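Local coordinates for ribose-phosphate pyrophosphokinase (Thermus thermophilus, PDB 7PN0), which catalyses the transfer of the diphosphate group of ATP to ribose 5-phosphate, yielding 5-phosphoribosyl 1-diphosphate (PRPP) and AMP, at residues D51-Q56 with T85-Y90; A81-A86 with A120-T125; N162-A167 with K212-V217. All blocks are in the same frame, centred on the assembly; numbering follows the deposited sequence.

Interaction 1: residues D51-Q56 with T85-Y90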
ATOM      1  N   ASP A  51      19.941 -11.324   8.901  1.00 13.83           N
ATOM      2  CA  ASP A  51      19.240 -12.036   7.818  1.00 14.02           C
ATOM      3  C   ASP A  51      18.551 -13.208   8.481  1.00 13.97           C
ATOM      4  O   ASP A  51      19.248 -14.215   8.848  1.00 14.75           O
ATOM      5  CB  ASP A  51      20.235 -12.399   6.720  1.00 14.54           C
ATOM      6  CG  ASP A  51      19.624 -12.749   5.388  1.00 15.21           C
ATOM      7  OD1 ASP A  51      18.420 -12.527   5.208  1.00 14.86           O
ATOM      8  OD2 ASP A  51      20.400 -13.214   4.508  1.00 16.06           O
ATOM      9  N   VAL A  52      17.281 -13.004   8.805  1.00 13.27           N
ATOM     10  CA  VAL A  52      16.594 -13.910   9.734  1.00 13.72           C
ATOM     11  C   VAL A  52      15.653 -14.816   8.959  1.00 13.34           C
ATOM     12  O   VAL A  52      14.927 -14.373   8.045  1.00 15.20           O
ATOM     13  CB  VAL A  52      15.978 -13.229  10.974  1.00 15.87           C
ATOM     14  CG1 VAL A  52      16.433 -11.852  11.299  1.00 18.02           C
ATOM     15  CG2 VAL A  52      14.566 -13.619  11.343  1.00 15.59           C
ATOM     16  N   PHE A  53      15.716 -16.088   9.307  1.00 14.00           N
ATOM     17  CA  PHE A  53      14.980 -17.201   8.682  1.00 13.24           C
ATOM     18  C   PHE A  53      14.174 -17.872   9.788  1.00 14.12           C
ATOM     19  O   PHE A  53      14.720 -18.354  10.834  1.00 14.83           O
ATOM     20  CB  PHE A  53      15.960 -18.190   8.029  1.00 13.66           C
ATOM     21  CG  PHE A  53      16.683 -17.613   6.848  1.00 12.27           C
ATOM     22  CD1 PHE A  53      17.770 -16.775   7.010  1.00 13.30           C
ATOM     23  CD2 PHE A  53      16.187 -17.799   5.562  1.00 13.50           C
ATOM     24  CE1 PHE A  53      18.391 -16.181   5.922  1.00 12.56           C
ATOM     25  CE2 PHE A  53      16.822 -17.214   4.472  1.00 13.56           C
ATOM     26  CZ  PHE A  53      17.928 -16.416   4.660  1.00 12.72           C
ATOM     27  N   ILE A  54      12.877 -17.961   9.589  1.00 13.38           N
ATOM     28  CA  ILE A  54      12.008 -18.490  10.673  1.00 12.29           C
ATOM     29  C   ILE A  54      11.356 -19.719  10.104  1.00 12.66           C
ATOM     30  O   ILE A  54      10.661 -19.583   9.092  1.00 11.45           O
ATOM     31  CB  ILE A  54      10.985 -17.474  11.168  1.00 11.74           C
ATOM     32  CG1 ILE A  54      11.639 -16.236  11.755  1.00 13.74           C
ATOM     33  CG2 ILE A  54       9.965 -18.090  12.105  1.00 12.49           C
ATOM     34  CD1 ILE A  54      10.758 -15.032  11.571  1.00 14.07           C
ATOM     35  N   VAL A  55      11.574 -20.863  10.741  1.00 12.44           N
ATOM     36  CA  VAL A  55      11.021 -22.164  10.266  1.00 12.95           C
ATOM     37  C   VAL A  55       9.664 -22.456  10.927  1.00 12.83           C
ATOM     38  O   VAL A  55       9.548 -22.599  12.169  1.00 11.67           O
ATOM     39  CB  VAL A  55      12.028 -23.302  10.516  1.00 14.01           C
ATOM     40  CG1 VAL A  55      11.577 -24.611   9.933  1.00 15.08           C
ATOM     41  CG2 VAL A  55      13.404 -22.953   9.972  1.00 14.08           C
ATOM     42  N   GLN A  56       8.664 -22.730  10.110  1.00 12.60           N
ATOM     43  CA  GLN A  56       7.337 -23.188  10.619  1.00 12.25           C
ATOM     44  C   GLN A  56       6.618 -23.959   9.529  1.00 12.72           C
ATOM     45  O   GLN A  56       6.467 -23.415   8.426  1.00 11.87           O
ATOM     46  CB  GLN A  56       6.490 -22.002  11.068  1.00 12.55           C
ATOM     47  CG  GLN A  56       5.229 -22.440  11.790  1.00 12.72           C
ATOM     48  CD  GLN A  56       5.482 -22.617  13.264  1.00 13.01           C
ATOM     49  OE1 GLN A  56       6.308 -23.431  13.694  1.00 14.78           O
ATOM     50  NE2 GLN A  56       4.800 -21.819  14.053  1.00 12.90           N
ATOM     51  N   THR A  85      12.826 -13.974   6.238  1.00 13.00           N
ATOM     52  CA  THR A  85      12.317 -15.041   5.358  1.00 12.81           C
ATOM     53  C   THR A  85      11.442 -15.986   6.176  1.00 12.52           C
ATOM     54  O   THR A  85      11.941 -16.526   7.227  1.00 13.09           O
ATOM     55  CB  THR A  85      13.474 -15.796   4.705  1.00 13.25           C
ATOM     56  OG1 THR A  85      14.277 -14.874   3.949  1.00 12.61           O
ATOM     57  CG2 THR A  85      12.975 -16.960   3.875  1.00 12.95           C
ATOM     58  N   ALA A  86      10.236 -16.252   5.684  1.00 12.26           N
ATOM     59  CA  ALA A  86       9.360 -17.317   6.195  1.00 12.97           C
ATOM     60  C   ALA A  86       9.840 -18.609   5.538  1.00 13.02           C
ATOM     61  O   ALA A  86       9.624 -18.796   4.352  1.00 12.44           O
ATOM     62  CB  ALA A  86       7.904 -17.084   5.916  1.00 14.45           C
ATOM     63  N   VAL A  87      10.441 -19.481   6.329  1.00 12.50           N
ATOM     64  CA  VAL A  87      10.776 -20.854   5.879  1.00 11.87           C
ATOM     65  C   VAL A  87       9.602 -21.748   6.260  1.00 12.02           C
ATOM     66  O   VAL A  87       9.386 -22.013   7.439  1.00 12.51           O
ATOM     67  CB  VAL A  87      12.111 -21.345   6.443  1.00 12.01           C
ATOM     68  CG1 VAL A  87      12.410 -22.718   5.900  1.00 12.42           C
ATOM     69  CG2 VAL A  87      13.229 -20.359   6.115  1.00 12.74           C
ATOM     70  N   ILE A  88       8.854 -22.165   5.264  1.00 11.72           N
ATOM     71  CA  ILE A  88       7.575 -22.897   5.440  1.00 12.35           C
ATOM     72  C   ILE A  88       7.765 -24.195   4.694  1.00 13.10           C
ATOM     73  O   ILE A  88       7.409 -24.302   3.523  1.00 13.69           O
ATOM     74  CB  ILE A  88       6.365 -22.110   4.886  1.00 12.71           C
ATOM     75  CG1 ILE A  88       6.304 -20.710   5.494  1.00 13.56           C
ATOM     76  CG2 ILE A  88       5.100 -22.911   5.116  1.00 13.09           C
ATOM     77  CD1 ILE A  88       5.207 -19.843   4.890  1.00 14.52           C
ATOM     78  N   PRO A  89       8.324 -25.226   5.350  1.00 13.79           N
ATOM     79  CA  PRO A  89       8.628 -26.472   4.644  1.00 13.44           C
ATOM     80  C   PRO A  89       7.364 -27.147   4.112  1.00 15.12           C
ATOM     81  O   PRO A  89       7.403 -27.608   2.981  1.00 16.56           O
ATOM     82  CB  PRO A  89       9.366 -27.325   5.683  1.00 12.66           C
ATOM     83  CG  PRO A  89       9.885 -26.334   6.651  1.00 13.45           C
ATOM     84  CD  PRO A  89       8.849 -25.216   6.726  1.00 12.76           C
ATOM     85  N   TYR A  90       6.263 -27.113   4.860  1.00 13.58           N
ATOM     86  CA  TYR A  90       4.960 -27.627   4.391  1.00 13.85           C
ATOM     87  C   TYR A  90       3.898 -26.532   4.520  1.00 14.70           C
ATOM     88  O   TYR A  90       3.542 -26.190   5.616  1.00 15.29           O
ATOM     89  CB  TYR A  90       4.508 -28.859   5.150  1.00 15.23           C
ATOM     90  CG  TYR A  90       3.119 -29.354   4.796  1.00 15.25           C
ATOM     91  CD1 TYR A  90       2.725 -29.517   3.475  1.00 15.54           C
ATOM     92  CD2 TYR A  90       2.172 -29.595   5.779  1.00 14.82           C
ATOM     93  CE1 TYR A  90       1.431 -29.922   3.147  1.00 15.87           C
ATOM     94  CE2 TYR A  90       0.881 -30.013   5.478  1.00 14.84           C
ATOM     95  CZ  TYR A  90       0.508 -30.164   4.153  1.00 15.50           C
ATOM     96  OH  TYR A  90      -0.741 -30.615   3.846  1.00 16.74           O
TER
HETATM   97  O   HOH W   1      15.804 -13.363   5.621  1.00 13.51           O

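Interaction 2: residues A81-A86 with A120-T125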
ATOM      1  N   ALA A  81      15.423  -6.552  12.381  1.00 13.74           N
ATOM      2  CA  ALA A  81      15.994  -7.469  11.386  1.00 13.26           C
ATOM      3  C   ALA A  81      16.208  -6.730  10.054  1.00 14.38           C
ATOM      4  O   ALA A  81      15.378  -5.919   9.708  1.00 14.04           O
ATOM      5  CB  ALA A  81      15.096  -8.644  11.202  1.00 14.48           C
ATOM      6  N   ALA A  82      17.261  -7.054   9.309  1.00 14.35           N
ATOM      7  CA  ALA A  82      17.520  -6.474   7.962  1.00 15.49           C
ATOM      8  C   ALA A  82      16.553  -7.119   6.981  1.00 15.42           C
ATOM      9  O   ALA A  82      16.073  -6.448   6.061  1.00 14.83           O
ATOM     10  CB  ALA A  82      18.935  -6.708   7.522  1.00 17.13           C
ATOM     11  N   ARG A  83      16.365  -8.428   7.121  1.00 14.26           N
ATOM     12  CA  ARG A  83      15.568  -9.208   6.157  1.00 14.57           C
ATOM     13  C   ARG A  83      14.929 -10.328   6.953  1.00 13.77           C
ATOM     14  O   ARG A  83      15.611 -10.898   7.860  1.00 12.80           O
ATOM     15  CB  ARG A  83      16.377  -9.754   4.988  1.00 15.51           C
ATOM     16  CG  ARG A  83      15.472 -10.341   3.913  1.00 17.45           C
ATOM     17  CD  ARG A  83      16.216 -10.600   2.625  1.00 18.17           C
ATOM     18  NE  ARG A  83      17.355 -11.513   2.793  1.00 19.26           N
ATOM     19  CZ  ARG A  83      18.135 -11.894   1.783  1.00 19.18           C
ATOM     20  NH1 ARG A  83      19.165 -12.683   1.999  1.00 21.40           N
ATOM     21  NH2 ARG A  83      17.857 -11.502   0.547  1.00 22.22           N
ATOM     22  N   VAL A  84      13.681 -10.633   6.623  1.00 12.62           N
ATOM     23  CA  VAL A  84      12.945 -11.762   7.254  1.00 12.64           C
ATOM     24  C   VAL A  84      12.404 -12.709   6.177  1.00 13.56           C
ATOM     25  O   VAL A  84      11.642 -12.274   5.316  1.00 11.75           O
ATOM     26  CB  VAL A  84      11.830 -11.247   8.175  1.00 12.76           C
ATOM     27  CG1 VAL A  84      11.033 -12.401   8.747  1.00 12.63           C
ATOM     28  CG2 VAL A  84      12.369 -10.389   9.287  1.00 12.82           C
ATOM     29  N   THR A  85      12.826 -13.974   6.238  1.00 13.00           N
ATOM     30  CA  THR A  85      12.317 -15.041   5.358  1.00 12.81           C
ATOM     31  C   THR A  85      11.442 -15.986   6.176  1.00 12.52           C
ATOM     32  O   THR A  85      11.941 -16.526   7.227  1.00 13.09           O
ATOM     33  CB  THR A  85      13.474 -15.796   4.705  1.00 13.25           C
ATOM     34  OG1 THR A  85      14.277 -14.874   3.949  1.00 12.61           O
ATOM     35  CG2 THR A  85      12.975 -16.960   3.875  1.00 12.95           C
ATOM     36  N   ALA A  86      10.236 -16.252   5.684  1.00 12.26           N
ATOM     37  CA  ALA A  86       9.360 -17.317   6.195  1.00 12.97           C
ATOM     38  C   ALA A  86       9.840 -18.609   5.538  1.00 13.02           C
ATOM     39  O   ALA A  86       9.624 -18.796   4.352  1.00 12.44           O
ATOM     40  CB  ALA A  86       7.904 -17.084   5.916  1.00 14.45           C
ATOM     41  N   ALA A 120       6.991 -10.372   6.190  1.00 11.70           N
ATOM     42  CA  ALA A 120       7.862 -11.337   5.482  1.00 12.27           C
ATOM     43  C   ALA A 120       8.431 -10.674   4.234  1.00 13.27           C
ATOM     44  O   ALA A 120       7.694 -10.112   3.453  1.00 12.78           O
ATOM     45  CB  ALA A 120       7.115 -12.588   5.134  1.00 12.34           C
ATOM     46  N   ASP A 121       9.709 -10.858   3.983  1.00 14.21           N
ATOM     47  CA  ASP A 121      10.357 -10.303   2.770  1.00 13.66           C
ATOM     48  C   ASP A 121      10.424 -11.373   1.692  1.00 13.63           C
ATOM     49  O   ASP A 121      10.605 -11.022   0.525  1.00 12.81           O
ATOM     50  CB  ASP A 121      11.737  -9.763   3.111  1.00 15.15           C
ATOM     51  CG  ASP A 121      11.689  -8.614   4.083  1.00 16.27           C
ATOM     52  OD1 ASP A 121      10.922  -7.630   3.773  1.00 14.61           O
ATOM     53  OD2 ASP A 121      12.517  -8.624   5.044  1.00 14.62           O
ATOM     54  N   ARG A 122      10.315 -12.635   2.080  1.00 13.81           N
ATOM     55  CA  ARG A 122      10.624 -13.772   1.203  1.00 14.05           C
ATOM     56  C   ARG A 122      10.003 -15.003   1.819  1.00 12.07           C
ATOM     57  O   ARG A 122       9.772 -15.046   3.035  1.00 12.23           O
ATOM     58  CB  ARG A 122      12.114 -14.160   1.063  1.00 15.41           C
ATOM     59  CG  ARG A 122      13.141 -13.061   0.926  1.00 18.58           C
ATOM     60  CD  ARG A 122      14.529 -13.674   0.841  1.00 18.61           C
ATOM     61  NE  ARG A 122      14.603 -14.606  -0.271  1.00 20.89           N
ATOM     62  CZ  ARG A 122      14.648 -14.245  -1.560  1.00 21.35           C
ATOM     63  NH1 ARG A 122      14.689 -15.169  -2.484  1.00 19.14           N
ATOM     64  NH2 ARG A 122      14.720 -12.967  -1.926  1.00 23.32           N
ATOM     65  N   VAL A 123       9.842 -16.027   0.997  1.00 11.61           N
ATOM     66  CA  VAL A 123       9.366 -17.352   1.456  1.00 12.06           C
ATOM     67  C   VAL A 123      10.334 -18.370   0.861  1.00 11.06           C
ATOM     68  O   VAL A 123      10.783 -18.169  -0.265  1.00 12.86           O
ATOM     69  CB  VAL A 123       7.911 -17.661   1.042  1.00 12.23           C
ATOM     70  CG1 VAL A 123       7.507 -19.074   1.339  1.00 12.96           C
ATOM     71  CG2 VAL A 123       6.947 -16.731   1.720  1.00 14.32           C
ATOM     72  N   LEU A 124      10.590 -19.414   1.619  1.00 11.74           N
ATOM     73  CA  LEU A 124      11.339 -20.630   1.204  1.00 12.66           C
ATOM     74  C   LEU A 124      10.444 -21.814   1.527  1.00 12.30           C
ATOM     75  O   LEU A 124      10.074 -21.928   2.697  1.00 12.91           O
ATOM     76  CB  LEU A 124      12.681 -20.728   1.952  1.00 12.59           C
ATOM     77  CG  LEU A 124      13.486 -22.008   1.690  1.00 12.13           C
ATOM     78  CD1 LEU A 124      13.764 -22.158   0.209  1.00 12.08           C
ATOM     79  CD2 LEU A 124      14.762 -22.029   2.541  1.00 12.04           C
ATOM     80  N   THR A 125      10.087 -22.622   0.525  1.00 11.47           N
ATOM     81  CA  THR A 125       9.105 -23.700   0.735  1.00 11.79           C
ATOM     82  C   THR A 125       9.490 -24.882  -0.137  1.00 12.36           C
ATOM     83  O   THR A 125      10.371 -24.752  -0.967  1.00 14.23           O
ATOM     84  CB  THR A 125       7.668 -23.191   0.545  1.00 11.97           C
ATOM     85  OG1 THR A 125       6.725 -24.184   0.925  1.00 12.41           O
ATOM     86  CG2 THR A 125       7.338 -22.762  -0.867  1.00 11.93           C
TER
HETATM   87  O   HOH W   2      13.588  -6.136   4.799  1.00 29.68           O
HETATM   88  O   HOH W   3      15.108 -10.331  -0.603  1.00 25.18           O

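Interaction 3: residues N162-A167 with K212-V217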
ATOM      1  N   ASN A 162      12.849 -54.245 -12.552  1.00 35.22           N
ATOM      2  CA  ASN A 162      11.472 -54.804 -12.596  1.00 35.52           C
ATOM      3  C   ASN A 162      10.464 -53.806 -12.008  1.00 33.00           C
ATOM      4  O   ASN A 162       9.405 -54.255 -11.487  1.00 33.67           O
ATOM      5  CB  ASN A 162      11.445 -56.150 -11.861  1.00 37.78           C
ATOM      6  CG  ASN A 162      10.110 -56.860 -11.929  1.00 38.25           C
ATOM      7  OD1 ASN A 162       9.698 -57.500 -10.957  1.00 42.52           O
ATOM      8  ND2 ASN A 162       9.422 -56.740 -13.053  1.00 36.91           N
ATOM      9  N   ALA A 163      10.749 -52.504 -12.120  1.00 30.71           N
ATOM     10  CA  ALA A 163       9.946 -51.429 -11.488  1.00 28.42           C
ATOM     11  C   ALA A 163       9.150 -50.674 -12.557  1.00 26.45           C
ATOM     12  O   ALA A 163       9.601 -50.600 -13.732  1.00 23.77           O
ATOM     13  CB  ALA A 163      10.852 -50.504 -10.722  1.00 30.04           C
ATOM     14  N   VAL A 164       8.016 -50.107 -12.148  1.00 25.44           N
ATOM     15  CA  VAL A 164       7.215 -49.185 -12.996  1.00 24.32           C
ATOM     16  C   VAL A 164       6.658 -48.076 -12.096  1.00 21.71           C
ATOM     17  O   VAL A 164       6.248 -48.355 -10.976  1.00 21.45           O
ATOM     18  CB  VAL A 164       6.097 -49.975 -13.693  1.00 24.33           C
ATOM     19  CG1 VAL A 164       5.209 -50.676 -12.690  1.00 24.10           C
ATOM     20  CG2 VAL A 164       5.280 -49.107 -14.641  1.00 26.76           C
ATOM     21  N   VAL A 165       6.647 -46.848 -12.580  1.00 23.43           N
ATOM     22  CA  VAL A 165       5.993 -45.726 -11.866  1.00 23.77           C
ATOM     23  C   VAL A 165       4.517 -45.677 -12.304  1.00 23.66           C
ATOM     24  O   VAL A 165       4.234 -45.673 -13.518  1.00 22.61           O
ATOM     25  CB  VAL A 165       6.756 -44.406 -12.112  1.00 26.03           C
ATOM     26  CG1 VAL A 165       6.108 -43.235 -11.393  1.00 26.42           C
ATOM     27  CG2 VAL A 165       8.213 -44.527 -11.701  1.00 29.11           C
ATOM     28  N   VAL A 166       3.593 -45.624 -11.360  1.00 20.74           N
ATOM     29  CA  VAL A 166       2.146 -45.642 -11.666  1.00 22.98           C
ATOM     30  C   VAL A 166       1.547 -44.329 -11.175  1.00 23.42           C
ATOM     31  O   VAL A 166       1.724 -44.018  -9.982  1.00 23.64           O
ATOM     32  CB  VAL A 166       1.456 -46.838 -10.997  1.00 22.59           C
ATOM     33  CG1 VAL A 166      -0.030 -46.853 -11.310  1.00 24.06           C
ATOM     34  CG2 VAL A 166       2.146 -48.146 -11.372  1.00 22.59           C
ATOM     35  N   ALA A 167       0.822 -43.630 -12.043  1.00 24.73           N
ATOM     36  CA  ALA A 167      -0.095 -42.548 -11.614  1.00 24.50           C
ATOM     37  C   ALA A 167      -1.486 -43.133 -11.408  1.00 25.78           C
ATOM     38  O   ALA A 167      -2.018 -43.754 -12.322  1.00 28.39           O
ATOM     39  CB  ALA A 167      -0.116 -41.462 -12.643  1.00 27.51           C
ATOM     40  N   LYS A 212       5.281 -56.634 -11.387  1.00 32.06           N
ATOM     41  CA  LYS A 212       6.290 -55.544 -11.336  1.00 31.08           C
ATOM     42  C   LYS A 212       6.249 -54.915  -9.942  1.00 24.91           C
ATOM     43  O   LYS A 212       5.232 -55.049  -9.230  1.00 22.06           O
ATOM     44  CB  LYS A 212       6.080 -54.514 -12.454  1.00 34.80           C
ATOM     45  CG  LYS A 212       5.954 -55.106 -13.856  1.00 42.12           C
ATOM     46  CD  LYS A 212       7.160 -54.895 -14.735  1.00 47.99           C
ATOM     47  CE  LYS A 212       7.115 -53.598 -15.518  1.00 55.10           C
ATOM     48  NZ  LYS A 212       7.987 -53.647 -16.722  1.00 55.50           N
ATOM     49  N   THR A 213       7.352 -54.285  -9.569  1.00 24.83           N
ATOM     50  CA  THR A 213       7.442 -53.425  -8.369  1.00 24.51           C
ATOM     51  C   THR A 213       6.896 -52.059  -8.780  1.00 22.51           C
ATOM     52  O   THR A 213       7.545 -51.386  -9.561  1.00 23.04           O
ATOM     53  CB  THR A 213       8.878 -53.337  -7.846  1.00 26.38           C
ATOM     54  OG1 THR A 213       9.173 -54.675  -7.451  1.00 27.18           O
ATOM     55  CG2 THR A 213       9.029 -52.401  -6.666  1.00 25.89           C
ATOM     56  N   ALA A 214       5.679 -51.747  -8.362  1.00 24.37           N
ATOM     57  CA  ALA A 214       5.023 -50.470  -8.694  1.00 21.95           C
ATOM     58  C   ALA A 214       5.483 -49.400  -7.686  1.00 23.65           C
ATOM     59  O   ALA A 214       5.451 -49.650  -6.453  1.00 20.46           O
ATOM     60  CB  ALA A 214       3.542 -50.654  -8.671  1.00 22.42           C
ATOM     61  N   LEU A 215       5.847 -48.228  -8.204  1.00 22.42           N
ATOM     62  CA  LEU A 215       6.227 -47.048  -7.405  1.00 21.17           C
ATOM     63  C   LEU A 215       5.108 -45.998  -7.544  1.00 20.24           C
ATOM     64  O   LEU A 215       4.747 -45.682  -8.686  1.00 19.63           O
ATOM     65  CB  LEU A 215       7.559 -46.514  -7.930  1.00 22.73           C
ATOM     66  CG  LEU A 215       8.679 -47.533  -8.092  1.00 23.91           C
ATOM     67  CD1 LEU A 215       9.963 -46.818  -8.434  1.00 23.35           C
ATOM     68  CD2 LEU A 215       8.842 -48.370  -6.824  1.00 26.36           C
ATOM     69  N   ILE A 216       4.596 -45.464  -6.441  1.00 20.81           N
ATOM     70  CA  ILE A 216       3.650 -44.303  -6.514  1.00 20.96           C
ATOM     71  C   ILE A 216       4.241 -43.113  -5.768  1.00 21.10           C
ATOM     72  O   ILE A 216       4.948 -43.290  -4.733  1.00 17.76           O
ATOM     73  CB  ILE A 216       2.236 -44.669  -6.068  1.00 23.11           C
ATOM     74  CG1 ILE A 216       2.141 -44.950  -4.568  1.00 26.41           C
ATOM     75  CG2 ILE A 216       1.723 -45.829  -6.920  1.00 23.83           C
ATOM     76  CD1 ILE A 216       0.780 -45.383  -4.086  1.00 30.27           C
ATOM     77  N   VAL A 217       3.957 -41.908  -6.258  1.00 19.88           N
ATOM     78  CA  VAL A 217       4.546 -40.692  -5.634  1.00 19.65           C
ATOM     79  C   VAL A 217       3.432 -39.661  -5.570  1.00 20.61           C
ATOM     80  O   VAL A 217       2.612 -39.590  -6.534  1.00 18.98           O
ATOM     81  CB  VAL A 217       5.803 -40.223  -6.381  1.00 21.20           C
ATOM     82  CG1 VAL A 217       5.524 -39.904  -7.856  1.00 23.32           C
ATOM     83  CG2 VAL A 217       6.474 -39.055  -5.673  1.00 19.65           C
TER
HETATM   84  O   HOH W   4       2.164 -41.711  -8.458  1.00 22.49           O

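Interaction 1: residues D51-Q56 with T85-Y90
F53 of strand 51-55 and T85 of strand 83-88 stand side by side on one face of a parallel sheet, their side chains pointing the same way. F53 CB starts against V87 CG2, 4.0 Å away. CG is set beside the backbone N of F53, anti to its carbonyl carbon (chi1 -67°), and the ring is carried to T85. CD2 lies 3.5 Å from T85 CB, and V87 CG2 meets the ring edge near its plane. Farther out, CE2 comes within 3.5 Å of T85 OG1, and CZ, at the tip, still nears the same oxygen. A water sits above one face of the ring, offset toward the rim. It donates to D51 OD1 and V52 O and accepts from T85 OG1, 2.7 Å from the water oxygen; that bond fixes the rotation of the T85 hydroxyl. On the same face V55 CG2 packs on V87 CB at 4.1 Å, and V55 crosses P89 at about a right angle. Four backbone bonds join the strands: T85 N to V52 O, I54 N to T85 O, V87 N to I54 O and Q56 N to V87 O. The V87 N bond is the most bent of them (149° at the hydrogen). Past the last bond, I88 CA brings its hydrogen to Q56 O at 3.2 Å, and P89 CD closes on the same oxygen. The Q56 amide turns away to S10 and to helix 62-78. This helix also covers I54, on the face shared with A86, whereas helix 287-299 covers F53 and V87. Two adjacent parallel strands joined through helix 62-78, which packs on one face of them, form the beta-alpha-beta crossover unit from which the phosphoribosyltransferase-like fold is built.

Interaction 2: residues A81-A86 with A120-T125
R122 lays its CD over one face of the R83 guanidinium, 3.9 Å from R83 CD, and the two guanidinium planes are turned 56° apart. Both chains bend at chi3, and their NH2 atoms end 4.3 Å from each other. This like-charge approach is bridged by a water that accepts from both NH2 groups, and is probably eased by acids around it: R83 forms salt bridges to D51 and to E49 of the second subunit, R122 one to D142. R122 NH1 also bonds S80 OG of the second subunit. The aliphatic part of R122 runs side by side with T85, pointing the same way, with CD 3.3 Å from T85 OG1. D121 is set differently. Its CG lies beside its own backbone N (chi1 -63°), and the carboxylate faces the neighbouring strand, crossing R83 obliquely with OD2 3.6 Å from R83 CG. OD2 takes the V84 N-H at 2.8 Å, on its anti side and 18° out of the carboxylate plane. D121 N in turn donates to V84 O at 2.7 Å, so one residue grips both polar backbone atoms of V84. A second water donates to OD2 and to A82 O, while OD1 pairs with K77. Farther on, regular parallel pairing takes over: A86 N donates to R122 O, L124 N to A86 O, and A86 CB meets V123 CG2. Here an aspartate carboxylate stands in for a backbone acceptor where two parallel strands of a beta-alpha-beta unit begin, beside a subunit interface.

Interaction 3: residues N162-A167 with K212-V217
In the core of the C-terminal half's mixed sheet, strand 163-167 runs parallel to strand 213-218, and A163, V164 and V165 pair in turn with T213, A214 and L215. Four backbone bonds zigzag between them: T213 N to N162 O, V164 N to T213 O, L215 N to V164 O and V166 N to L215 O. The last is the straightest, 168° at the hydrogen, with L215 O 2.9 Å from V166 N. Between these bonds A163 CA brings its hydrogen to T213 O at 3.1 Å. At the start of the pair V164 and K212 cross at about a right angle. V164 CG1, held between its backbone N and carbonyl carbon, the crowded position (chi1 58°), rests 3.9 Å from K212 CB. The lysine chain bends at chi2 and chi3, and its CE comes within 4.2 Å of V164 CB. On this face V166 CG2 packs 3.9 Å from A214 CB, and V166 CB meets I216 CG2. The opposite face carries A163 CB against L215 CD1, and V165 CG2 4.3 Å from L215 CB. Helix 225-236 covers V166, A214 and I216, whereas helix 173-183 lies over V165 and L215. At the far end a water takes over from direct pairing, accepting the V217 N-H and lying 2.8 Å from V166 O. T213 OG1 bonds E241, on the next strand. Strand 187-194 flanks 163-167 on its other side, so the order in which the chain lays down strands reverses at 163-167, the switch point found in Rossmann-like sheets. The sequence DDEISTAG spans the end of strand 213-218 and the start of helix 225-236, consistent with the PRPP-binding loop of the phosphoribosyltransferase fold.

Interactions 1 and 2 are neighbours in one five-stranded parallel sheet: both use strand 83-88, share T85 and A86, and have centres about 7 Å apart. They also touch directly, through the D51-R83 salt bridge, I54 against V84 and a probable hydrogen bond from T125 to I88. Interaction 2 starts along the chain where interaction 1 ends, so two crossover units follow each other through helices 62-78 and 107-118. Interaction 3 comes later, across the chain's centre in the separate mixed sheet, about 34 Å and 38 Å from interactions 1 and 2, centre to centre. The chain thus holds two alpha/beta domains, consistent with the duplicated phosphoribosyltransferase-like architecture of PRPP synthases.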